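Local coordinates for polar amino acid ABC uptake transporter substrate binding protein (Streptococcus thermophilus LMG 18311, PDB 3HV1) that probably captures a polar amino acid outside the cell and hands it to an ABC transporter for uptake, at residues K22-F27 with D61-A66. Sequence-based numbering, arbitrary orientation.
Sequences KIKIGF and DVEWQA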
# COMPACT_ATOMS: atom_id res chain seq x y z
N LYS A 22 16.58 -19.07 -15.07
CA LYS A 22 17.55 -18.07 -14.64
C LYS A 22 16.99 -16.67 -14.69
O LYS A 22 16.16 -16.34 -15.54
CB LYS A 22 18.78 -18.09 -15.55
CG LYS A 22 19.65 -19.32 -15.52
CD LYS A 22 20.87 -19.08 -16.41
CE LYS A 22 21.81 -20.27 -16.46
NZ LYS A 22 23.00 -19.98 -17.31
N ILE A 23 17.48 -15.83 -13.79
CA ILE A 23 17.09 -14.44 -13.73
C ILE A 23 18.29 -13.75 -13.11
O ILE A 23 18.95 -14.32 -12.25
CB ILE A 23 15.85 -14.23 -12.85
CG1 ILE A 23 15.38 -12.78 -12.97
CG2 ILE A 23 16.17 -14.60 -11.39
CD1 ILE A 23 13.89 -12.60 -12.70
N LYS A 24 18.59 -12.53 -13.57
CA LYS A 24 19.75 -11.80 -13.05
C LYS A 24 19.28 -10.62 -12.21
O LYS A 24 18.42 -9.85 -12.62
CB LYS A 24 20.64 -11.31 -14.21
CG LYS A 24 21.90 -10.56 -13.75
CD LYS A 24 22.88 -10.27 -14.91
CE LYS A 24 23.64 -11.52 -15.33
NZ LYS A 24 24.81 -11.24 -16.22
N ILE A 25 19.86 -10.49 -11.02
CA ILE A 25 19.50 -9.42 -10.11
C ILE A 25 20.69 -8.55 -9.76
O ILE A 25 21.76 -9.05 -9.41
CB ILE A 25 18.89 -10.00 -8.81
CG1 ILE A 25 17.74 -10.94 -9.17
CG2 ILE A 25 18.42 -8.86 -7.89
CD1 ILE A 25 17.05 -11.58 -7.97
N GLY A 26 20.51 -7.24 -9.89
CA GLY A 26 21.58 -6.31 -9.59
C GLY A 26 21.49 -5.77 -8.18
O GLY A 26 20.40 -5.52 -7.67
N PHE A 27 22.65 -5.59 -7.55
CA PHE A 27 22.70 -5.08 -6.19
C PHE A 27 23.97 -4.29 -5.95
O PHE A 27 24.94 -4.41 -6.69
CB PHE A 27 22.63 -6.24 -5.19
CG PHE A 27 23.89 -7.08 -5.14
CD1 PHE A 27 24.72 -7.05 -4.03
CD2 PHE A 27 24.24 -7.89 -6.22
CE1 PHE A 27 25.88 -7.81 -3.98
CE2 PHE A 27 25.39 -8.66 -6.18
CZ PHE A 27 26.22 -8.62 -5.06
N ASP A 61 17.19 -20.20 -10.94
CA ASP A 61 18.46 -19.88 -10.31
C ASP A 61 18.69 -18.38 -10.47
O ASP A 61 18.33 -17.79 -11.49
CB ASP A 61 19.61 -20.64 -10.98
CG ASP A 61 19.59 -22.13 -10.67
OD1 ASP A 61 19.61 -22.48 -9.48
OD2 ASP A 61 19.56 -22.94 -11.62
N VAL A 62 19.26 -17.77 -9.44
CA VAL A 62 19.52 -16.34 -9.45
C VAL A 62 20.98 -16.02 -9.72
O VAL A 62 21.89 -16.56 -9.07
CB VAL A 62 19.12 -15.69 -8.10
CG1 VAL A 62 19.32 -14.17 -8.17
CG2 VAL A 62 17.66 -16.02 -7.79
N GLU A 63 21.20 -15.16 -10.70
CA GLU A 63 22.55 -14.71 -11.05
C GLU A 63 22.69 -13.35 -10.39
O GLU A 63 22.06 -12.38 -10.81
CB GLU A 63 22.68 -14.55 -12.57
CG GLU A 63 23.95 -13.84 -13.01
CD GLU A 63 25.17 -14.74 -12.97
OE1 GLU A 63 25.24 -15.67 -13.80
OE2 GLU A 63 26.05 -14.51 -12.11
N TRP A 64 23.49 -13.28 -9.33
CA TRP A 64 23.68 -12.02 -8.62
C TRP A 64 24.78 -11.17 -9.25
O TRP A 64 25.92 -11.59 -9.36
CB TRP A 64 23.99 -12.31 -7.15
CG TRP A 64 22.77 -12.76 -6.38
CD1 TRP A 64 22.42 -14.04 -6.05
CD2 TRP A 64 21.71 -11.92 -5.89
NE1 TRP A 64 21.22 -14.05 -5.37
CE2 TRP A 64 20.76 -12.76 -5.26
CE3 TRP A 64 21.48 -10.54 -5.92
CZ2 TRP A 64 19.60 -12.26 -4.67
CZ3 TRP A 64 20.32 -10.04 -5.33
CH2 TRP A 64 19.39 -10.91 -4.72
N GLN A 65 24.40 -9.97 -9.66
CA GLN A 65 25.33 -9.06 -10.32
C GLN A 65 25.60 -7.79 -9.52
O GLN A 65 24.71 -6.96 -9.35
CB GLN A 65 24.78 -8.70 -11.69
CG GLN A 65 25.67 -7.79 -12.52
CD GLN A 65 26.95 -8.48 -12.93
OE1 GLN A 65 26.93 -9.49 -13.64
NE2 GLN A 65 28.08 -7.94 -12.49
N ALA A 66 26.82 -7.64 -9.02
CA ALA A 66 27.16 -6.42 -8.28
C ALA A 66 27.21 -5.34 -9.35
O ALA A 66 27.85 -5.52 -10.38
CB ALA A 66 28.53 -6.58 -7.60
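The amide of Q65 donates to the carbonyl O of I25, N to O 2.8 Å and nearly straight at 174°, the shortest of five backbone bonds that knit 22-27 to 61-66. The donors change strand at each step, from I23 to E63, I25, Q65 and finally F27, the ladder of a parallel pair in which I25 sits level with W64. Several carbonyls also receive a CA-H from across the strands; Q65 O takes the amide of F27, and G26 CA sits 3.2 Å from Q65 O.

On the apolar face, I25 lies alongside W64. Its CB stands over one face of the indole, 4.1 Å from the centroid of the six-membered ring, a CH-pi contact, while CG2 touches CZ3. I25 CD1 presses on CG1 of V62 at 3.4 Å, tight for two methyl groups. At chi1 71° the F27 ring carbon CG lies between its own backbone N and carbonyl carbon, and the ring reaches across the neighbouring strand. There W64 turns its edge to the F27 face, planes at 89°, in an offset edge-to-face pair, and F27 CZ meets CB of A66.

The other face is polar. K24 and E63 run side by side, with K24 CE 3.3 Å from E63 CG, so the methylenes meet while the charged ends remain apart. Bent at chi2, Q65 returns its NE2 to the carbonyl O of A66.

Helix 46-56 packs on the apolar face, where N52 accepts a hydrogen bond from W64 NE1 and F55 touches V62; Y43 of strand 43-44 adds an edge-to-face contact to F27. Strand 83-84 pairs in parallel with 22-27, placing that strand between it and 61-66 in the sheet of one lobe of this family 3 solute-binding protein.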